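Local atomic coordinates of hypothetical protein TM1010 (Thermotoga maritima, PDB entry 2F4P), a protein that is of unknown function but belongs to the cupin family, whose members fold into a compact double-sheeted beta-barrel. Residues G79-R84 with D95-P100; V104-A109 with E138-A143. All coordinates share one frame; numbering follows the deposited sequence.

Contact 1 of 2, residues G79-R84 with D95-P100; sequences GFYQER and DVVEIP. With EDO (1,2-ethanediol), chain F; EDO (1,2-ethanediol), chain G.
Tyr-81 of strand 78-83 reaches across to strand 96-99 and lays its ring against Val-97 and Ile-99. The touching parts run nearly parallel, 22° apart, but no direct hydrogen bond joins them and the CA atoms of Tyr-81 and Val-97 stand 8.2 Å apart, so side chains carry the contact. From CB, the chain of Tyr-81 leaves with CG anti to the backbone N (chi1 168°), which carries the ring across toward strand 96-99. At CG and along CD2 and CE2 the ring meets Val-97 CG1; this methyl lies over the ring centre, 3.6 Å from the centroid and 7° off the normal, a CH-pi contact on one face. Farther out, Tyr-81 CE1 touches Ile-99 CD1 at 3.6 Å, approached obliquely, as the two side chains run antiparallel, alongside one another.

The contact lies between the two sheets of the cupin beta-barrel: strand 78-83 pairs with 89-92 and 105-109 in one sheet, whereas strand 96-99 borders the other, beside 70-75. Leu-72 of that neighbouring strand also touches both Val-97 and Ile-99.

At the tip, the hydroxyl lies between the two branches from CB of Ile-99, with Tyr-81 OH 3.5 Å from Ile-99 CG2 and a little farther from CG1, and it donates a hydrogen bond of 2.6 Å to Glu-83 OE2. That bond uses the anti lone pair of the carboxylate oxygen and fixes the direction in which the hydroxyl points. OE2 also accepts a longer bond from a water, which in turn donates to Glu-98 O at 2.7 Å and so links the strands. On the backbone of Glu-83, N donates a nearly straight bond to O2 of 1,2-ethanediol F, probably from the crystallisation liquor.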
# COMPACT_ATOMS: atom_id res chain seq x y z
N GLY A 79 -8.19 5.04 14.62
CA GLY A 79 -9.49 4.79 14.05
C GLY A 79 -10.11 3.50 14.49
O GLY A 79 -9.66 2.86 15.42
N PHE A 80 -11.15 3.13 13.76
CA PHE A 80 -11.94 1.95 14.02
C PHE A 80 -12.29 1.25 12.74
O PHE A 80 -12.50 1.89 11.70
CB PHE A 80 -13.24 2.33 14.74
CG PHE A 80 -13.02 2.78 16.12
CD1 PHE A 80 -12.65 4.10 16.37
CD2 PHE A 80 -13.14 1.91 17.17
CE1 PHE A 80 -12.43 4.53 17.68
CE2 PHE A 80 -12.92 2.33 18.46
CZ PHE A 80 -12.57 3.65 18.72
N TYR A 81 -12.32 -0.08 12.84
CA TYR A 81 -12.80 -0.98 11.81
C TYR A 81 -13.87 -1.89 12.43
O TYR A 81 -13.67 -2.43 13.50
CB TYR A 81 -11.66 -1.81 11.24
CG TYR A 81 -12.06 -2.98 10.37
CD1 TYR A 81 -12.57 -2.79 9.09
CD2 TYR A 81 -11.97 -4.30 10.84
CE1 TYR A 81 -12.92 -3.85 8.29
CE2 TYR A 81 -12.34 -5.37 10.04
CZ TYR A 81 -12.81 -5.15 8.76
OH TYR A 81 -13.18 -6.20 7.95
N GLN A 82 -14.99 -2.05 11.75
CA GLN A 82 -16.05 -2.91 12.25
C GLN A 82 -16.73 -3.67 11.14
O GLN A 82 -17.18 -3.07 10.16
CB GLN A 82 -17.08 -2.11 13.00
CG GLN A 82 -18.22 -2.99 13.58
CD GLN A 82 -19.09 -2.25 14.59
OE1 GLN A 82 -19.63 -1.18 14.28
NE2 GLN A 82 -19.23 -2.82 15.78
N GLU A 83 -16.84 -4.98 11.32
CA GLU A 83 -17.66 -5.85 10.49
C GLU A 83 -19.08 -5.94 11.03
O GLU A 83 -19.32 -5.89 12.23
CB GLU A 83 -17.01 -7.24 10.40
CG GLU A 83 -15.66 -7.18 9.71
CD GLU A 83 -14.89 -8.46 9.71
OE1 GLU A 83 -15.44 -9.47 10.18
OE2 GLU A 83 -13.74 -8.45 9.19
N ARG A 84 -20.04 -6.07 10.12
CA ARG A 84 -21.45 -6.19 10.50
C ARG A 84 -21.62 -7.26 11.58
O ARG A 84 -21.20 -8.39 11.40
CB ARG A 84 -22.26 -6.54 9.24
CG ARG A 84 -23.72 -6.49 9.39
CD ARG A 84 -24.34 -5.68 8.23
NE ARG A 84 -24.62 -4.35 8.71
CZ ARG A 84 -25.09 -3.32 8.02
NH1 ARG A 84 -25.30 -3.34 6.71
NH2 ARG A 84 -25.28 -2.21 8.68
N ASP A 95 -0.95 -0.76 11.79
CA ASP A 95 -1.92 -1.85 11.74
C ASP A 95 -2.26 -2.16 10.29
O ASP A 95 -2.30 -1.27 9.42
CB ASP A 95 -3.20 -1.50 12.50
CG ASP A 95 -3.01 -1.56 14.02
OD1 ASP A 95 -1.93 -2.01 14.49
OD2 ASP A 95 -3.91 -1.11 14.76
N VAL A 96 -2.48 -3.44 10.04
CA VAL A 96 -2.88 -3.90 8.75
C VAL A 96 -4.19 -4.66 8.92
O VAL A 96 -4.26 -5.60 9.71
CB VAL A 96 -1.83 -4.84 8.15
CG1 VAL A 96 -2.35 -5.45 6.84
CG2 VAL A 96 -0.51 -4.07 7.94
N VAL A 97 -5.21 -4.26 8.16
CA VAL A 97 -6.52 -4.88 8.18
C VAL A 97 -6.79 -5.62 6.88
O VAL A 97 -6.79 -5.01 5.81
CB VAL A 97 -7.64 -3.83 8.39
CG1 VAL A 97 -8.96 -4.54 8.59
CG2 VAL A 97 -7.30 -2.92 9.54
N GLU A 98 -6.99 -6.93 6.98
CA GLU A 98 -7.40 -7.75 5.84
C GLU A 98 -8.91 -7.88 5.84
O GLU A 98 -9.50 -8.49 6.75
CB GLU A 98 -6.77 -9.12 5.95
CG GLU A 98 -5.27 -9.10 5.77
CD GLU A 98 -4.67 -10.51 5.80
OE1 GLU A 98 -5.42 -11.52 5.81
OE2 GLU A 98 -3.44 -10.57 5.84
N ILE A 99 -9.55 -7.30 4.84
CA ILE A 99 -11.01 -7.29 4.74
C ILE A 99 -11.43 -8.27 3.65
O ILE A 99 -11.26 -7.98 2.45
CB ILE A 99 -11.56 -5.88 4.44
CG1 ILE A 99 -10.97 -4.86 5.43
CG2 ILE A 99 -13.11 -5.87 4.46
CD1 ILE A 99 -11.29 -3.43 5.11
N PRO A 100 -11.98 -9.43 4.05
CA PRO A 100 -12.24 -10.41 3.02
C PRO A 100 -13.33 -10.03 2.03
O PRO A 100 -14.17 -9.17 2.31
CB PRO A 100 -12.60 -11.68 3.81
CG PRO A 100 -12.22 -11.40 5.20
CD PRO A 100 -12.37 -9.94 5.38
C1 EDO F . -13.42 -7.50 13.34
O1 EDO F . -12.00 -7.29 13.32
C2 EDO F . -14.01 -6.10 13.44
O2 EDO F . -15.42 -6.13 13.52
C1 EDO G . -18.74 -1.94 18.97
O1 EDO G . -17.68 -2.82 19.25
C2 EDO G . -20.09 -2.62 18.90
O2 EDO G . -20.93 -1.76 18.14
O HOH W 1 -10.47 -8.21 9.30

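Contact 2 of 2, residues V104-A109 with E138-A143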
# COMPACT_ATOMS: atom_id res chain seq x y z
N VAL A 104 -19.23 -7.14 4.91
CA VAL A 104 -19.81 -5.81 5.10
C VAL A 104 -19.17 -5.14 6.30
O VAL A 104 -19.06 -5.74 7.37
CB VAL A 104 -21.35 -5.87 5.17
CG1 VAL A 104 -21.90 -4.45 5.50
CG2 VAL A 104 -21.91 -6.41 3.85
N HIS A 105 -18.67 -3.91 6.12
CA HIS A 105 -17.86 -3.28 7.19
C HIS A 105 -17.89 -1.76 7.02
O HIS A 105 -18.39 -1.23 6.01
CB HIS A 105 -16.43 -3.77 7.07
CG HIS A 105 -15.76 -3.25 5.85
ND1 HIS A 105 -15.95 -3.83 4.61
CD2 HIS A 105 -15.02 -2.14 5.63
CE1 HIS A 105 -15.31 -3.13 3.70
NE2 HIS A 105 -14.74 -2.10 4.29
N TRP A 106 -17.41 -1.07 8.02
CA TRP A 106 -17.07 0.35 7.86
C TRP A 106 -15.73 0.57 8.51
O TRP A 106 -15.30 -0.24 9.34
CB TRP A 106 -18.12 1.27 8.46
CG TRP A 106 -18.30 1.15 9.95
CD1 TRP A 106 -19.12 0.28 10.58
CD2 TRP A 106 -17.64 1.91 10.98
NE1 TRP A 106 -19.04 0.46 11.94
CE2 TRP A 106 -18.13 1.44 12.21
CE3 TRP A 106 -16.72 2.97 10.97
CZ2 TRP A 106 -17.72 1.99 13.45
CZ3 TRP A 106 -16.30 3.51 12.19
CH2 TRP A 106 -16.80 3.03 13.41
N HIS A 107 -15.07 1.66 8.12
CA HIS A 107 -13.91 2.12 8.87
C HIS A 107 -13.91 3.63 8.96
O HIS A 107 -14.57 4.31 8.19
CB HIS A 107 -12.58 1.60 8.26
CG HIS A 107 -12.46 1.76 6.77
ND1 HIS A 107 -11.65 2.71 6.19
CD2 HIS A 107 -13.02 1.07 5.75
CE1 HIS A 107 -11.74 2.62 4.87
NE2 HIS A 107 -12.58 1.64 4.58
N GLY A 108 -13.13 4.15 9.89
CA GLY A 108 -13.08 5.59 10.03
C GLY A 108 -12.31 6.04 11.23
O GLY A 108 -11.68 5.25 11.91
N ALA A 109 -12.39 7.34 11.50
CA ALA A 109 -11.58 7.92 12.54
C ALA A 109 -12.20 7.69 13.89
O ALA A 109 -13.40 7.40 14.01
CB ALA A 109 -11.40 9.39 12.30
N GLU A 138 -25.73 6.21 16.76
CA GLU A 138 -25.79 5.17 17.79
C GLU A 138 -24.80 4.05 17.51
O GLU A 138 -24.08 3.62 18.42
CB GLU A 138 -27.22 4.60 17.90
N GLU A 139 -24.76 3.57 16.26
CA GLU A 139 -23.78 2.55 15.91
C GLU A 139 -22.38 3.09 16.20
O GLU A 139 -21.58 2.41 16.83
CB GLU A 139 -23.94 2.07 14.45
CG GLU A 139 -25.18 1.19 14.24
CD GLU A 139 -25.47 0.86 12.77
OE1 GLU A 139 -25.02 1.60 11.88
OE2 GLU A 139 -26.19 -0.13 12.51
N TYR A 140 -22.11 4.34 15.79
CA TYR A 140 -20.74 4.89 15.94
C TYR A 140 -20.40 5.10 17.42
O TYR A 140 -19.33 4.69 17.88
CB TYR A 140 -20.58 6.19 15.13
CG TYR A 140 -19.18 6.79 15.19
CD1 TYR A 140 -18.13 6.24 14.45
CD2 TYR A 140 -18.92 7.91 15.97
CE1 TYR A 140 -16.86 6.78 14.49
CE2 TYR A 140 -17.67 8.47 16.01
CZ TYR A 140 -16.63 7.90 15.28
OH TYR A 140 -15.39 8.46 15.34
N ARG A 141 -21.31 5.71 18.16
CA ARG A 141 -21.10 5.94 19.58
C ARG A 141 -20.84 4.60 20.28
O ARG A 141 -19.87 4.46 21.01
CB ARG A 141 -22.32 6.63 20.17
CG ARG A 141 -22.21 7.01 21.65
CD ARG A 141 -23.51 7.64 22.14
NE ARG A 141 -24.69 6.97 21.59
CZ ARG A 141 -25.16 5.79 21.99
NH1 ARG A 141 -24.57 5.10 22.96
NH2 ARG A 141 -26.24 5.29 21.39
N LYS A 142 -21.69 3.60 20.02
CA LYS A 142 -21.53 2.31 20.70
C LYS A 142 -20.22 1.64 20.32
O LYS A 142 -19.58 1.02 21.16
CB LYS A 142 -22.69 1.36 20.40
CG LYS A 142 -23.96 1.68 21.13
CD LYS A 142 -25.04 0.65 20.79
N ALA A 143 -19.82 1.78 19.06
CA ALA A 143 -18.55 1.28 18.60
C ALA A 143 -17.35 1.97 19.21
O ALA A 143 -16.34 1.31 19.46
CB ALA A 143 -18.48 1.35 17.06
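Tyr-140, on the C-terminal helix 137-144, hydrogen-bonds through its hydroxyl to the backbone of Ala-109 and presses its ring against Trp-106. Both partners belong to strand 105-109 of the cupin beta-barrel, and the helix packs on the outside of that sheet; the axes of strand 105-109 and helix residues 138-143 cross at -68°, with a closest approach of 11.6 Å.

In the first shell, Tyr-140 CD1 comes within 3.6 Å of Trp-106 CH2. The centroids of the tyrosine ring and the six-membered ring of the indole are 5.8 Å apart and the planes inclined at 53°, an oblique meeting in which the tryptophan's outer corner lies at the edge of the tyrosine ring. One turn farther along the helix, the methyl of Ala-143 sits in the plane of the indole at its edge, with Ala-143 CB 3.7 Å from Trp-106 CZ2. The benzo end of the indole is therefore held at two points by residues three apart on the helix.

Two torsions bring the rings together. Trp-106 has CG between its backbone N and carbonyl carbon, directing the indole outward from the strand, while Tyr-140 has CG anti to its backbone N, which swings the phenol to Ala-109; the two side chains lie roughly perpendicular.

The next shell fixes the indole further. Gln-82 on the adjoining strand accepts the hydrogen bond of Trp-106 NE1, and Trp-63 meets Trp-106 edge-to-face. Arg-60 makes a cation-pi contact with Tyr-140, and Glu-139 OE1 takes a hydrogen bond from Trp-63 NE1, a further hydrogen bond between helix and barrel.

The bond from Tyr-140 OH to Ala-109 O is short, 2.6 Å, with its donor 37° out of the carbonyl plane.

Overall arrangement
Contacts 1 and 2 lie on the two surfaces of one sheet, their centres 11 Å apart, and strands 78-83 and 105-109 are neighbours within it. Tyr-81 points inward to the other sheet of the barrel; Trp-106 points outward to the helix. The strands join through the backbone, where Phe-80 N lies 2.9 Å from Gly-108 O, and through Gln-82 OE1, 2.9 Å from Trp-106 NE1. Gln-82 NE2 also donates to 1,2-ethanediol G. On strand 105-109, His-105 and His-107 alternate with Trp-106 and face the barrel interior, where His-107 NE2 is hydrogen-bonded to an unidentified ligand and Ile-99 of contact 1 touches His-105. Both small molecules probably come from the crystallisation liquor.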